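Local coordinates for protein phenolic acid decarboxylase (Sedimentibacter hydroxybenzoicus, PDB 7AE5) that catalyses the reversible, non-oxidative decarboxylation of 4-hydroxybenzoate and 3,4-dihydroxybenzoate, using prenylated FMN and manganese, at residues C[198-209]-C[257-268]. Numbering follows the deposited sequence.
Sequences NKPLPIAITIGN and SEVVLEGHIIPR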
ATOM      1  N   ASN C 198      22.538 -35.433 -38.711  1.00 83.54           N
ATOM      2  CA  ASN C 198      22.208 -34.897 -40.034  1.00 79.10           C
ATOM      3  C   ASN C 198      21.127 -35.729 -40.730  1.00 76.82           C
ATOM      4  O   ASN C 198      21.269 -36.123 -41.888  1.00 74.50           O
ATOM      5  CB  ASN C 198      23.466 -34.791 -40.904  1.00 78.15           C
ATOM      6  CG  ASN C 198      23.361 -33.711 -41.960  1.00 74.60           C
ATOM      7  OD1 ASN C 198      22.574 -32.773 -41.832  1.00 73.01           O
ATOM      8  ND2 ASN C 198      24.161 -33.835 -43.012  1.00 73.72           N
ATOM      9  N   LYS C 199      20.031 -35.984 -40.014  1.00 72.75           N
ATOM     10  CA  LYS C 199      18.932 -36.752 -40.577  1.00 70.33           C
ATOM     11  C   LYS C 199      17.649 -35.931 -40.601  1.00 67.47           C
ATOM     12  O   LYS C 199      17.424 -35.089 -39.725  1.00 68.92           O
ATOM     13  CB  LYS C 199      18.679 -38.042 -39.787  1.00 73.38           C
ATOM     14  CG  LYS C 199      19.915 -38.886 -39.538  1.00 76.59           C
ATOM     15  CD  LYS C 199      19.566 -40.135 -38.744  1.00 79.46           C
ATOM     16  CE  LYS C 199      20.697 -41.150 -38.782  1.00 81.67           C
ATOM     17  NZ  LYS C 199      20.614 -42.037 -39.974  1.00 79.60           N
ATOM     18  N   PRO C 200      16.792 -36.147 -41.599  1.00 69.28           N
ATOM     19  CA  PRO C 200      15.478 -35.496 -41.599  1.00 66.26           C
ATOM     20  C   PRO C 200      14.621 -35.975 -40.437  1.00 68.31           C
ATOM     21  O   PRO C 200      14.875 -37.015 -39.826  1.00 71.69           O
ATOM     22  CB  PRO C 200      14.870 -35.920 -42.942  1.00 62.40           C
ATOM     23  CG  PRO C 200      16.047 -36.224 -43.816  1.00 62.91           C
ATOM     24  CD  PRO C 200      17.113 -36.766 -42.898  1.00 67.31           C
ATOM     25  N   LEU C 201      13.587 -35.196 -40.138  1.00 64.28           N
ATOM     26  CA  LEU C 201      12.598 -35.550 -39.119  1.00 65.69           C
ATOM     27  C   LEU C 201      11.216 -35.439 -39.744  1.00 61.13           C
ATOM     28  O   LEU C 201      10.760 -34.313 -40.032  1.00 57.91           O
ATOM     29  CB  LEU C 201      12.714 -34.656 -37.887  1.00 68.62           C
ATOM     30  CG  LEU C 201      12.385 -35.299 -36.535  1.00 73.34           C
ATOM     31  CD1 LEU C 201      12.750 -34.363 -35.405  1.00 77.10           C
ATOM     32  CD2 LEU C 201      10.916 -35.685 -36.434  1.00 71.46           C
ATOM     33  N   PRO C 202      10.509 -36.549 -39.943  1.00 66.15           N
ATOM     34  CA  PRO C 202       9.262 -36.501 -40.713  1.00 62.34           C
ATOM     35  C   PRO C 202       8.105 -35.927 -39.910  1.00 61.98           C
ATOM     36  O   PRO C 202       7.937 -36.214 -38.722  1.00 65.65           O
ATOM     37  CB  PRO C 202       9.007 -37.973 -41.072  1.00 63.73           C
ATOM     38  CG  PRO C 202       9.964 -38.791 -40.228  1.00 68.32           C
ATOM     39  CD  PRO C 202      10.746 -37.871 -39.344  1.00 70.26           C
ATOM     40  N   ILE C 203       7.309 -35.090 -40.580  1.00 67.10           N
ATOM     41  CA  ILE C 203       6.065 -34.566 -40.031  1.00 66.46           C
ATOM     42  C   ILE C 203       5.000 -34.609 -41.118  1.00 63.61           C
ATOM     43  O   ILE C 203       5.294 -34.729 -42.310  1.00 61.65           O
ATOM     44  CB  ILE C 203       6.194 -33.121 -39.484  1.00 65.10           C
ATOM     45  CG1 ILE C 203       6.093 -32.100 -40.619  1.00 60.67           C
ATOM     46  CG2 ILE C 203       7.485 -32.932 -38.698  1.00 68.15           C
ATOM     47  CD1 ILE C 203       6.023 -30.671 -40.137  1.00 59.30           C
ATOM     48  N   ALA C 204       3.745 -34.513 -40.687  1.00 55.74           N
ATOM     49  CA  ALA C 204       2.604 -34.386 -41.579  1.00 54.01           C
ATOM     50  C   ALA C 204       1.813 -33.143 -41.198  1.00 52.90           C
ATOM     51  O   ALA C 204       1.564 -32.894 -40.014  1.00 55.12           O
ATOM     52  CB  ALA C 204       1.705 -35.623 -41.520  1.00 56.88           C
ATOM     53  N   ILE C 205       1.429 -32.363 -42.203  1.00 54.25           N
ATOM     54  CA  ILE C 205       0.719 -31.103 -42.006  1.00 53.10           C
ATOM     55  C   ILE C 205      -0.645 -31.242 -42.668  1.00 54.70           C
ATOM     56  O   ILE C 205      -0.739 -31.289 -43.901  1.00 54.78           O
ATOM     57  CB  ILE C 205       1.496 -29.911 -42.582  1.00 50.19           C
ATOM     58  CG1 ILE C 205       2.868 -29.795 -41.918  1.00 49.60           C
ATOM     59  CG2 ILE C 205       0.715 -28.624 -42.402  1.00 49.24           C
ATOM     60  CD1 ILE C 205       3.824 -28.895 -42.665  1.00 48.16           C
ATOM     61  N   THR C 206      -1.698 -31.312 -41.859  1.00 58.89           N
ATOM     62  CA  THR C 206      -3.053 -31.488 -42.360  1.00 61.19           C
ATOM     63  C   THR C 206      -3.814 -30.169 -42.312  1.00 61.03           C
ATOM     64  O   THR C 206      -3.753 -29.437 -41.318  1.00 58.86           O
ATOM     65  CB  THR C 206      -3.805 -32.553 -41.558  1.00 63.87           C
ATOM     66  OG1 THR C 206      -4.103 -32.051 -40.249  1.00 64.81           O
ATOM     67  CG2 THR C 206      -2.965 -33.818 -41.438  1.00 64.40           C
ATOM     68  N   ILE C 207      -4.531 -29.873 -43.395  1.00 55.74           N
ATOM     69  CA  ILE C 207      -5.270 -28.628 -43.558  1.00 54.47           C
ATOM     70  C   ILE C 207      -6.709 -28.964 -43.920  1.00 56.39           C
ATOM     71  O   ILE C 207      -6.960 -29.858 -44.736  1.00 58.56           O
ATOM     72  CB  ILE C 207      -4.629 -27.729 -44.638  1.00 53.76           C
ATOM     73  CG1 ILE C 207      -3.154 -27.475 -44.314  1.00 50.25           C
ATOM     74  CG2 ILE C 207      -5.385 -26.414 -44.767  1.00 53.13           C
ATOM     75  CD1 ILE C 207      -2.348 -26.962 -45.488  1.00 49.49           C
ATOM     76  N   GLY C 208      -7.655 -28.250 -43.312  1.00 52.12           N
ATOM     77  CA  GLY C 208      -9.063 -28.492 -43.564  1.00 53.09           C
ATOM     78  C   GLY C 208      -9.563 -29.745 -42.876  1.00 54.15           C
ATOM     79  O   GLY C 208      -9.592 -30.820 -43.479  1.00 55.68           O
ATOM     80  N   ASN C 209      -9.970 -29.619 -41.615  1.00 56.32           N
ATOM     81  CA  ASN C 209     -10.266 -30.775 -40.786  1.00 57.17           C
ATOM     82  C   ASN C 209     -11.619 -30.631 -40.105  1.00 57.21           C
ATOM     83  O   ASN C 209     -12.207 -29.546 -40.048  1.00 56.30           O
ATOM     84  CB  ASN C 209      -9.187 -30.984 -39.713  1.00 56.46           C
ATOM     85  CG  ASN C 209      -7.877 -31.474 -40.291  1.00 56.96           C
ATOM     86  OD1 ASN C 209      -7.802 -32.571 -40.846  1.00 58.19           O
ATOM     87  ND2 ASN C 209      -6.831 -30.668 -40.155  1.00 57.27           N
ATOM     88  N   SER C 257      -9.119 -35.036 -44.146  1.00 62.35           N
ATOM     89  CA  SER C 257      -8.481 -33.745 -44.358  1.00 60.64           C
ATOM     90  C   SER C 257      -8.559 -33.329 -45.818  1.00 61.16           C
ATOM     91  O   SER C 257      -8.431 -34.150 -46.731  1.00 62.67           O
ATOM     92  CB  SER C 257      -7.021 -33.782 -43.924  1.00 59.75           C
ATOM     93  OG  SER C 257      -6.904 -34.293 -42.616  1.00 59.53           O
ATOM     94  N   GLU C 258      -8.752 -32.029 -46.029  1.00 60.22           N
ATOM     95  CA  GLU C 258      -8.773 -31.509 -47.387  1.00 60.62           C
ATOM     96  C   GLU C 258      -7.396 -31.599 -48.029  1.00 60.47           C
ATOM     97  O   GLU C 258      -7.282 -31.926 -49.215  1.00 61.61           O
ATOM     98  CB  GLU C 258      -9.277 -30.070 -47.381  1.00 59.37           C
ATOM     99  CG  GLU C 258     -10.701 -29.929 -46.874  1.00 59.62           C
ATOM    100  CD  GLU C 258     -11.719 -29.963 -47.992  1.00 61.08           C
ATOM    101  OE1 GLU C 258     -11.313 -30.063 -49.167  1.00 61.86           O
ATOM    102  OE2 GLU C 258     -12.927 -29.879 -47.697  1.00 61.48           O
ATOM    103  N   VAL C 259      -6.342 -31.313 -47.266  1.00 56.17           N
ATOM    104  CA  VAL C 259      -4.970 -31.327 -47.762  1.00 55.87           C
ATOM    105  C   VAL C 259      -4.079 -31.955 -46.697  1.00 55.46           C
ATOM    106  O   VAL C 259      -4.251 -31.698 -45.501  1.00 54.50           O
ATOM    107  CB  VAL C 259      -4.475 -29.906 -48.117  1.00 54.39           C
ATOM    108  CG1 VAL C 259      -3.042 -29.940 -48.621  1.00 54.11           C
ATOM    109  CG2 VAL C 259      -5.379 -29.250 -49.151  1.00 54.87           C
ATOM    110  N   VAL C 260      -3.133 -32.787 -47.130  1.00 59.69           N
ATOM    111  CA  VAL C 260      -2.123 -33.365 -46.250  1.00 59.42           C
ATOM    112  C   VAL C 260      -0.753 -33.075 -46.846  1.00 58.92           C
ATOM    113  O   VAL C 260      -0.506 -33.375 -48.018  1.00 59.85           O
ATOM    114  CB  VAL C 260      -2.318 -34.881 -46.056  1.00 61.16           C
ATOM    115  CG1 VAL C 260      -1.242 -35.438 -45.136  1.00 60.93           C
ATOM    116  CG2 VAL C 260      -3.703 -35.177 -45.501  1.00 61.73           C
ATOM    117  N   LEU C 261       0.130 -32.491 -46.043  1.00 60.63           N
ATOM    118  CA  LEU C 261       1.483 -32.141 -46.469  1.00 60.75           C
ATOM    119  C   LEU C 261       2.460 -33.055 -45.737  1.00 61.85           C
ATOM    120  O   LEU C 261       2.756 -32.843 -44.558  1.00 62.41           O
ATOM    121  CB  LEU C 261       1.785 -30.673 -46.187  1.00 60.28           C
ATOM    122  CG  LEU C 261       0.792 -29.640 -46.717  1.00 59.24           C
ATOM    123  CD1 LEU C 261       1.327 -28.234 -46.507  1.00 58.77           C
ATOM    124  CD2 LEU C 261       0.510 -29.888 -48.184  1.00 58.63           C
ATOM    125  N   GLU C 262       2.959 -34.068 -46.438  1.00 63.26           N
ATOM    126  CA  GLU C 262       3.945 -34.975 -45.874  1.00 64.28           C
ATOM    127  C   GLU C 262       5.344 -34.470 -46.199  1.00 64.35           C
ATOM    128  O   GLU C 262       5.656 -34.185 -47.359  1.00 63.75           O
ATOM    129  CB  GLU C 262       3.744 -36.393 -46.408  1.00 65.04           C
ATOM    130  CG  GLU C 262       2.358 -36.949 -46.132  1.00 65.98           C
ATOM    131  CD  GLU C 262       2.170 -38.353 -46.672  1.00 68.13           C
ATOM    132  OE1 GLU C 262       3.184 -39.040 -46.915  1.00 68.86           O
ATOM    133  OE2 GLU C 262       1.005 -38.769 -46.849  1.00 69.15           O
ATOM    134  N   GLY C 263       6.174 -34.348 -45.174  1.00 61.61           N
ATOM    135  CA  GLY C 263       7.511 -33.842 -45.374  1.00 61.63           C
ATOM    136  C   GLY C 263       8.393 -34.103 -44.176  1.00 62.60           C
ATOM    137  O   GLY C 263       8.119 -34.986 -43.364  1.00 63.40           O
ATOM    138  N   HIS C 264       9.460 -33.312 -44.072  1.00 57.40           N
ATOM    139  CA  HIS C 264      10.435 -33.507 -43.012  1.00 58.26           C
ATOM    140  C   HIS C 264      11.112 -32.188 -42.674  1.00 57.75           C
ATOM    141  O   HIS C 264      11.313 -31.334 -43.542  1.00 56.79           O
ATOM    142  CB  HIS C 264      11.497 -34.541 -43.405  1.00 58.94           C
ATOM    143  CG  HIS C 264      12.341 -34.127 -44.571  1.00 58.31           C
ATOM    144  ND1 HIS C 264      12.090 -34.547 -45.859  1.00 57.87           N
ATOM    145  CD2 HIS C 264      13.436 -33.331 -44.643  1.00 58.02           C
ATOM    146  CE1 HIS C 264      12.991 -34.030 -46.675  1.00 57.37           C
ATOM    147  NE2 HIS C 264      13.820 -33.288 -45.961  1.00 57.42           N
ATOM    148  N   ILE C 265      11.472 -32.039 -41.400  1.00 48.87           N
ATOM    149  CA  ILE C 265      12.335 -30.939 -40.992  1.00 47.41           C
ATOM    150  C   ILE C 265      13.724 -31.159 -41.575  1.00 47.74           C
ATOM    151  O   ILE C 265      14.307 -32.243 -41.445  1.00 48.91           O
ATOM    152  CB  ILE C 265      12.385 -30.827 -39.462  1.00 47.74           C
ATOM    153  CG1 ILE C 265      10.973 -30.875 -38.876  1.00 47.80           C
ATOM    154  CG2 ILE C 265      13.107 -29.551 -39.051  1.00 47.05           C
ATOM    155  CD1 ILE C 265      10.882 -30.353 -37.458  1.00 48.06           C
ATOM    156  N   ILE C 266      14.257 -30.132 -42.228  1.00 53.34           N
ATOM    157  CA  ILE C 266      15.577 -30.215 -42.846  1.00 53.31           C
ATOM    158  C   ILE C 266      16.627 -29.978 -41.765  1.00 53.77           C
ATOM    159  O   ILE C 266      16.645 -28.903 -41.148  1.00 53.10           O
ATOM    160  CB  ILE C 266      15.711 -29.209 -44.000  1.00 51.94           C
ATOM    161  CG1 ILE C 266      14.410 -29.166 -44.807  1.00 51.38           C
ATOM    162  CG2 ILE C 266      16.879 -29.583 -44.895  1.00 51.97           C
ATOM    163  CD1 ILE C 266      14.388 -28.105 -45.887  1.00 50.03           C
ATOM    164  N   PRO C 267      17.507 -30.943 -41.500  1.00 54.19           N
ATOM    165  CA  PRO C 267      18.433 -30.804 -40.369  1.00 54.78           C
ATOM    166  C   PRO C 267      19.443 -29.687 -40.583  1.00 53.80           C
ATOM    167  O   PRO C 267      19.907 -29.445 -41.700  1.00 53.05           O
ATOM    168  CB  PRO C 267      19.124 -32.173 -40.305  1.00 56.04           C
ATOM    169  CG  PRO C 267      18.954 -32.753 -41.672  1.00 55.78           C
ATOM    170  CD  PRO C 267      17.632 -32.251 -42.163  1.00 54.93           C
ATOM    171  N   ARG C 268      19.775 -29.004 -39.483  1.00 62.73           N
ATOM    172  CA  ARG C 268      20.828 -27.986 -39.445  1.00 61.65           C
ATOM    173  C   ARG C 268      20.544 -26.820 -40.388  1.00 59.80           C
ATOM    174  O   ARG C 268      21.466 -26.243 -40.970  1.00 58.79           O
ATOM    175  CB  ARG C 268      22.201 -28.593 -39.754  1.00 62.26           C
ATOM    176  CG  ARG C 268      22.451 -29.935 -39.089  1.00 64.22           C
ATOM    177  CD  ARG C 268      23.885 -30.391 -39.288  1.00 64.74           C
ATOM    178  NE  ARG C 268      24.835 -29.525 -38.598  1.00 63.72           N
ATOM    179  CZ  ARG C 268      24.995 -29.481 -37.282  1.00 63.62           C
ATOM    180  NH1 ARG C 268      24.281 -30.245 -36.471  1.00 64.80           N
ATOM    181  NH2 ARG C 268      25.896 -28.650 -36.766  1.00 61.99           N
TER
HETATM  182  O   HOH W   1      21.726 -30.666 -43.299  1.00 48.23           O
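Backbone hydrogen bonds join strands 201-207 and 259-265 as antiparallel neighbours, Leu201, Ile203, Ile205 and Ile207 pairing with Ile265, Gly263, Leu261 and Val259. Leu261 N lies 2.6 Å from Ile205 O. Glu258 and Val259 both face Ile207, a classic beta bulge, and Glu258 N meets a lone pair of Gly208 O (2.9 Å). Glycine suits position 208: phi is positive, and a CB would strike Glu258 CG.

Beta-branched isoleucine and valine suit the extended backbone and bury apolar surface on one face, where Gly263, lacking a side chain, sits opposite Ile203. Ile205 CB packs on Leu261 CB (3.7 Å), and the side chains of Ile203 and Ile265 cross at about a right angle, CG2 against CG1. Both strands belong to the antiparallel sheet of the Rift-related, FMN-binding domain of UbiD enzymes; Ile265 approaches Met184, predicted to bind prenylated FMN.

On the opposite face Pro200 CG makes a CH-pi contact over the His264 ring, 4.3 Å from its centroid; His264 CG, between backbone N and carbonyl carbon (chi1 64°), sets the ring alongside the proline, while Asp295 holds ND1.

Ser257 OG, also bonded to Pro254 O, donates to Asn209 OD1 (2.6 Å) in the carbonyl plane, and Asn209 ND2 reaches Thr206 OG1 (3.1 Å), which also hydrogen-bonds Ser147 O. With an alanine in place of Asn209, the Ser257 hydroxyl would probably lose this acceptor and Thr206 OG1 its amide donor. One water bridges Asn198 OD1 and Pro267 O.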